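Local atomic coordinates of acetone carboxylase alpha subunit (Xanthobacter autotrophicus Py2, PDB entry 5M45), a protein that forms the alpha subunit of a multi-chain, metal-containing carboxylase and carries a domain of the hydantoinase B/oxoprolinase family. Residues A[70-84]-A[229-243]. Numbering follows the deposited sequence.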
loop_
_atom_site.group_PDB
_atom_site.type_symbol
_atom_site.label_atom_id
_atom_site.label_comp_id
_atom_site.label_asym_id
_atom_site.label_seq_id
_atom_site.Cartn_x
_atom_site.Cartn_y
_atom_site.Cartn_z
ATOM N N ASP A 70 -14.176 -31.015 3.026
ATOM C CA ASP A 70 -14.185 -30.932 4.470
ATOM C C ASP A 70 -13.371 -29.732 5.003
ATOM O O ASP A 70 -13.776 -29.111 5.999
ATOM C CB ASP A 70 -13.675 -32.221 5.112
ATOM C CG ASP A 70 -13.685 -32.151 6.667
ATOM O OD1 ASP A 70 -14.764 -32.006 7.262
ATOM O OD2 ASP A 70 -12.586 -32.198 7.268
ATOM N N ALA A 71 -12.260 -29.413 4.355
ATOM C CA ALA A 71 -11.486 -28.231 4.749
ATOM C C ALA A 71 -12.324 -26.932 4.655
ATOM O O ALA A 71 -12.335 -26.121 5.609
ATOM C CB ALA A 71 -10.236 -28.117 3.899
ATOM N N ARG A 72 -13.044 -26.754 3.548
ATOM C CA ARG A 72 -13.907 -25.589 3.407
ATOM C C ARG A 72 -15.043 -25.563 4.460
ATOM O O ARG A 72 -15.281 -24.541 5.122
ATOM C CB ARG A 72 -14.485 -25.519 1.987
ATOM C CG ARG A 72 -15.542 -24.430 1.794
ATOM C CD ARG A 72 -15.719 -24.132 0.321
ATOM N NE ARG A 72 -16.799 -23.188 0.046
ATOM C CZ ARG A 72 -18.091 -23.502 -0.053
ATOM N NH1 ARG A 72 -18.508 -24.772 0.091
ATOM N NH2 ARG A 72 -18.974 -22.559 -0.323
ATOM N N GLU A 73 -15.747 -26.686 4.599
ATOM C CA GLU A 73 -16.885 -26.783 5.518
ATOM C C GLU A 73 -16.479 -26.534 6.984
ATOM O O GLU A 73 -17.213 -25.883 7.737
ATOM C CB GLU A 73 -17.570 -28.170 5.337
ATOM C CG GLU A 73 -18.670 -28.541 6.346
ATOM C CD GLU A 73 -19.956 -27.739 6.198
ATOM O OE1 GLU A 73 -20.160 -27.096 5.149
ATOM O OE2 GLU A 73 -20.812 -27.825 7.147
ATOM N N THR A 74 -15.309 -27.037 7.378
ATOM C CA THR A 74 -14.809 -26.922 8.759
ATOM C C THR A 74 -14.112 -25.591 9.048
ATOM O O THR A 74 -14.432 -24.918 10.043
ATOM C CB THR A 74 -13.839 -28.100 9.040
ATOM O OG1 THR A 74 -14.576 -29.309 8.892
ATOM C CG2 THR A 74 -13.242 -28.066 10.444
ATOM N N ALA A 75 -13.146 -25.197 8.204
ATOM C CA ALA A 75 -12.356 -24.011 8.486
ATOM C C ALA A 75 -13.168 -22.716 8.488
ATOM O O ALA A 75 -12.815 -21.794 9.185
ATOM C CB ALA A 75 -11.201 -23.882 7.520
ATOM N N LYS A 76 -14.281 -22.653 7.740
ATOM C CA LYS A 76 -15.069 -21.416 7.692
ATOM C C LYS A 76 -15.655 -21.022 9.072
ATOM O O LYS A 76 -15.998 -19.844 9.270
ATOM C CB LYS A 76 -16.149 -21.472 6.621
ATOM C CG LYS A 76 -17.349 -22.378 6.936
ATOM C CD LYS A 76 -18.242 -22.448 5.690
ATOM C CE LYS A 76 -19.340 -23.454 5.862
ATOM N NZ LYS A 76 -20.417 -22.824 6.681
ATOM N N LYS A 77 -15.758 -21.993 9.996
ATOM C CA LYS A 77 -16.237 -21.724 11.331
ATOM C C LYS A 77 -15.300 -20.910 12.212
ATOM O O LYS A 77 -15.702 -20.493 13.311
ATOM C CB LYS A 77 -16.636 -23.033 12.026
ATOM C CG LYS A 77 -17.787 -23.767 11.305
ATOM C CD LYS A 77 -18.168 -25.026 12.113
ATOM C CE LYS A 77 -17.075 -26.085 11.868
ATOM N NZ LYS A 77 -17.364 -27.296 12.670
ATOM N N ILE A 78 -14.072 -20.656 11.732
ATOM C CA ILE A 78 -13.110 -19.790 12.380
ATOM C C ILE A 78 -13.425 -18.298 12.224
ATOM O O ILE A 78 -13.106 -17.492 13.112
ATOM C CB ILE A 78 -11.670 -20.115 11.873
ATOM C CG1 ILE A 78 -11.279 -21.538 12.320
ATOM C CG2 ILE A 78 -10.645 -19.088 12.379
ATOM C CD1 ILE A 78 -10.127 -22.143 11.554
ATOM N N ALA A 79 -14.040 -17.931 11.095
ATOM C CA ALA A 79 -14.150 -16.535 10.690
ATOM C C ALA A 79 -15.172 -15.730 11.513
ATOM O O ALA A 79 -16.187 -16.283 11.961
ATOM C CB ALA A 79 -14.498 -16.462 9.211
ATOM N N ALA A 80 -14.892 -14.445 11.701
ATOM C CA ALA A 80 -15.850 -13.469 12.233
ATOM C C ALA A 80 -16.693 -12.817 11.169
ATOM O O ALA A 80 -17.820 -12.407 11.459
ATOM C CB ALA A 80 -15.130 -12.380 13.042
ATOM N N SER A 81 -16.172 -12.718 9.959
ATOM C CA SER A 81 -16.890 -12.096 8.836
ATOM C C SER A 81 -17.980 -13.046 8.264
ATOM O O SER A 81 -17.656 -14.181 7.875
ATOM C CB SER A 81 -15.911 -11.757 7.696
ATOM O OG SER A 81 -16.622 -11.333 6.519
ATOM N N PRO A 82 -19.248 -12.577 8.185
ATOM C CA PRO A 82 -20.299 -13.422 7.605
ATOM C C PRO A 82 -20.085 -13.829 6.144
ATOM O O PRO A 82 -20.609 -14.842 5.714
ATOM C CB PRO A 82 -21.559 -12.569 7.706
ATOM C CG PRO A 82 -21.274 -11.535 8.750
ATOM C CD PRO A 82 -19.779 -11.367 8.828
ATOM N N ILE A 83 -19.316 -13.045 5.410
ATOM C CA ILE A 83 -18.935 -13.336 4.013
ATOM C C ILE A 83 -18.308 -14.739 3.914
ATOM O O ILE A 83 -18.648 -15.523 3.008
ATOM C CB ILE A 83 -18.006 -12.248 3.453
ATOM C CG1 ILE A 83 -18.718 -10.873 3.387
ATOM C CG2 ILE A 83 -17.476 -12.618 2.060
ATOM C CD1 ILE A 83 -17.789 -9.696 3.116
ATOM N N VAL A 84 -17.427 -15.046 4.867
ATOM C CA VAL A 84 -16.776 -16.355 4.948
ATOM C C VAL A 84 -17.601 -17.382 5.749
ATOM O O VAL A 84 -17.908 -18.481 5.257
ATOM C CB VAL A 84 -15.349 -16.204 5.515
ATOM C CG1 VAL A 84 -14.710 -17.584 5.776
ATOM C CG2 VAL A 84 -14.485 -15.370 4.554
ATOM N N TYR A 229 -11.422 -8.809 11.571
ATOM C CA TYR A 229 -12.028 -9.673 10.546
ATOM C C TYR A 229 -10.951 -10.237 9.624
ATOM O O TYR A 229 -10.939 -11.439 9.350
ATOM C CB TYR A 229 -13.111 -8.906 9.752
ATOM C CG TYR A 229 -14.279 -8.459 10.621
ATOM C CD1 TYR A 229 -14.262 -7.195 11.220
ATOM C CD2 TYR A 229 -15.407 -9.270 10.804
ATOM C CE1 TYR A 229 -15.304 -6.765 12.044
ATOM C CE2 TYR A 229 -16.462 -8.857 11.591
ATOM C CZ TYR A 229 -16.423 -7.592 12.186
ATOM O OH TYR A 229 -17.462 -7.178 12.986
ATOM N N TRP A 230 -10.023 -9.366 9.209
ATOM C CA TRP A 230 -8.789 -9.752 8.473
ATOM C C TRP A 230 -8.011 -10.899 9.181
ATOM O O TRP A 230 -7.617 -11.878 8.549
ATOM C CB TRP A 230 -7.858 -8.510 8.277
ATOM C CG TRP A 230 -6.487 -8.840 7.827
ATOM C CD1 TRP A 230 -5.437 -9.217 8.619
ATOM C CD2 TRP A 230 -6.005 -8.894 6.470
ATOM N NE1 TRP A 230 -4.328 -9.477 7.846
ATOM C CE2 TRP A 230 -4.655 -9.301 6.524
ATOM C CE3 TRP A 230 -6.584 -8.642 5.221
ATOM C CZ2 TRP A 230 -3.853 -9.433 5.374
ATOM C CZ3 TRP A 230 -5.778 -8.746 4.065
ATOM C CH2 TRP A 230 -4.419 -9.165 4.170
ATOM N N MET A 231 -7.790 -10.727 10.479
ATOM C CA MET A 231 -6.990 -11.677 11.292
ATOM C C MET A 231 -7.628 -13.084 11.310
ATOM O O MET A 231 -6.930 -14.101 11.102
ATOM C CB MET A 231 -6.782 -11.159 12.725
ATOM C CG MET A 231 -5.802 -9.972 12.817
ATOM S SD MET A 231 -5.750 -9.165 14.440
ATOM C CE MET A 231 -4.831 -10.407 15.311
ATOM N N LEU A 232 -8.960 -13.134 11.518
ATOM C CA LEU A 232 -9.635 -14.418 11.565
ATOM C C LEU A 232 -9.789 -15.068 10.158
ATOM O O LEU A 232 -9.814 -16.308 10.048
ATOM C CB LEU A 232 -10.955 -14.343 12.356
ATOM C CG LEU A 232 -10.740 -14.145 13.872
ATOM C CD1 LEU A 232 -11.983 -13.641 14.584
ATOM C CD2 LEU A 232 -10.240 -15.415 14.538
ATOM N N ASP A 233 -9.895 -14.259 9.092
ATOM C CA ASP A 233 -9.856 -14.795 7.719
ATOM C C ASP A 233 -8.493 -15.455 7.412
ATOM O O ASP A 233 -8.425 -16.506 6.751
ATOM C CB ASP A 233 -10.222 -13.715 6.662
ATOM C CG ASP A 233 -11.731 -13.345 6.682
ATOM O OD1 ASP A 233 -12.570 -14.099 7.258
ATOM O OD2 ASP A 233 -12.116 -12.279 6.109
ATOM N N GLU A 234 -7.412 -14.876 7.937
ATOM C CA GLU A 234 -6.101 -15.465 7.776
ATOM C C GLU A 234 -5.964 -16.828 8.495
ATOM O O GLU A 234 -5.424 -17.786 7.928
ATOM C CB GLU A 234 -4.989 -14.480 8.188
ATOM C CG GLU A 234 -3.572 -15.069 8.207
ATOM C CD GLU A 234 -2.498 -13.996 8.355
ATOM O OE1 GLU A 234 -2.551 -13.228 9.351
ATOM O OE2 GLU A 234 -1.608 -13.934 7.467
ATOM N N ARG A 235 -6.433 -16.906 9.740
ATOM C CA ARG A 235 -6.413 -18.177 10.476
ATOM C C ARG A 235 -7.279 -19.244 9.780
ATOM O O ARG A 235 -6.887 -20.418 9.757
ATOM C CB ARG A 235 -6.816 -17.997 11.953
ATOM C CG ARG A 235 -5.902 -17.025 12.723
ATOM C CD ARG A 235 -4.441 -17.535 12.807
ATOM N NE ARG A 235 -3.577 -16.610 13.477
ATOM C CZ ARG A 235 -2.293 -16.847 13.786
ATOM N NH1 ARG A 235 -1.562 -15.925 14.399
ATOM N NH2 ARG A 235 -1.693 -17.991 13.488
ATOM N N THR A 236 -8.418 -18.826 9.197
ATOM C CA THR A 236 -9.253 -19.679 8.348
ATOM C C THR A 236 -8.479 -20.319 7.185
ATOM O O THR A 236 -8.575 -21.532 6.958
ATOM C CB THR A 236 -10.464 -18.865 7.754
ATOM O OG1 THR A 236 -11.303 -18.424 8.846
ATOM C CG2 THR A 236 -11.282 -19.687 6.807
ATOM N N ARG A 237 -7.703 -19.512 6.463
ATOM C CA ARG A 237 -6.941 -20.023 5.314
ATOM C C ARG A 237 -5.826 -21.007 5.762
ATOM O O ARG A 237 -5.646 -22.080 5.156
ATOM C CB ARG A 237 -6.309 -18.891 4.490
ATOM C CG ARG A 237 -7.295 -17.946 3.810
ATOM C CD ARG A 237 -6.615 -16.915 2.901
ATOM N NE ARG A 237 -5.613 -16.090 3.591
ATOM C CZ ARG A 237 -5.854 -14.944 4.218
ATOM N NH1 ARG A 237 -7.069 -14.416 4.289
ATOM N NH2 ARG A 237 -4.848 -14.296 4.797
ATOM N N ILE A 238 -5.084 -20.639 6.818
ATOM C CA ILE A 238 -3.994 -21.503 7.293
ATOM C C ILE A 238 -4.541 -22.858 7.801
ATOM O O ILE A 238 -3.909 -23.905 7.566
ATOM C CB ILE A 238 -3.140 -20.832 8.402
ATOM C CG1 ILE A 238 -2.488 -19.620 7.847
ATOM C CG2 ILE A 238 -2.024 -21.765 8.810
ATOM C CD1 ILE A 238 -1.880 -18.705 8.906
ATOM N N ALA A 239 -5.682 -22.836 8.509
ATOM C CA ALA A 239 -6.312 -24.069 8.998
ATOM C C ALA A 239 -6.594 -25.048 7.872
ATOM O O ALA A 239 -6.195 -26.212 7.934
ATOM C CB ALA A 239 -7.605 -23.769 9.755
ATOM N N GLY A 240 -7.291 -24.585 6.849
ATOM C CA GLY A 240 -7.633 -25.464 5.751
ATOM C C GLY A 240 -6.421 -25.982 4.958
ATOM O O GLY A 240 -6.384 -27.156 4.594
ATOM N N CYS A 241 -5.454 -25.126 4.712
ATOM C CA CYS A 241 -4.194 -25.540 4.071
ATOM C C CYS A 241 -3.509 -26.668 4.857
ATOM O O CYS A 241 -3.110 -27.669 4.256
ATOM C CB CYS A 241 -3.236 -24.363 3.870
ATOM S SG CYS A 241 -3.748 -23.151 2.601
ATOM N N HIS A 242 -3.393 -26.510 6.186
ATOM C CA HIS A 242 -2.725 -27.520 7.030
ATOM C C HIS A 242 -3.534 -28.809 7.210
ATOM O O HIS A 242 -2.935 -29.885 7.268
ATOM C CB HIS A 242 -2.250 -26.918 8.381
ATOM C CG HIS A 242 -1.040 -26.040 8.239
ATOM N ND1 HIS A 242 -0.506 -25.324 9.293
ATOM C CD2 HIS A 242 -0.271 -25.756 7.163
ATOM C CE1 HIS A 242 0.565 -24.667 8.877
ATOM N NE2 HIS A 242 0.720 -24.909 7.584
ATOM N N MET A 243 -4.867 -28.705 7.241
ATOM C CA MET A 243 -5.755 -29.894 7.220
ATOM C C MET A 243 -5.509 -30.733 5.953
ATOM O O MET A 243 -5.380 -31.962 6.025
ATOM C CB MET A 243 -7.252 -29.493 7.305
ATOM C CG MET A 243 -7.677 -28.932 8.660
ATOM S SD MET A 243 -9.314 -28.190 8.636
ATOM C CE MET A 243 -10.296 -29.665 8.458
HETATM O O HOH W 1 -14.395 -11.731 4.909
HETATM O O HOH W 2 -13.133 -13.176 9.684
#
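Ile78 lies across helix 229-243 and fills the middle of the contact. Its CD1 presses on Ala239 CB at 3.5 Å, tighter than usual for two carbons. With CG1 beside the backbone N (chi1 -66°), CG2 stands anti to it and rests on Leu232 O and Arg235 CB. The Ile78 and Thr236 side chains point opposite ways as they pass, with Ile78 CB beside Thr236 OG1. The Thr236 hydroxyl donates back to Leu232 O at 2.9 Å. It enters from the face of that carbonyl opposite to Thr236 N. Leu232 O is thus gripped twice, and the hydroxyl bond holds the rotation of the Thr236 side chain. Its methyl CG2 is thereby set against Ala75 O, 3.5 Å away. Small residues bring the backbones close here: Ala71 faces Gly240, with 4.8 Å between their CA atoms. The axes of helices 70-75 and 229-243 approach to 9.0 Å and run roughly antiparallel, at 144°.

Past Ala79 the packing becomes wetter. Ala80 CB sits between Leu232 CD1 and Tyr229 CD2, and the Tyr229 ring turns its edge to Ser81 N. Two waters then join the two segments through Asp233. One accepts from Ser81 OG and donates to Asp233 OD2 at 2.6 Å. The other accepts from Ser81 N and donates to Asp233 OD1 and Tyr229 O. Ser81 is also the N-cap of the next helix, through a weak bond from Ile83 N. The far end, at Asp70, is more open to solvent. There Met243 reaches over with only CE, touching Asp70 OD2 at 3.6 Å and Thr74 CG2.

The chain of another protein binds Arg235 through its backbone and an acidic side chain. Val84 and Asp233 pack on Thr174, beside the manganese ligand His175. This is a roughly antiparallel helix pair, continued by a water-bridged turn, within the hydantoinase B/oxoprolinase family region.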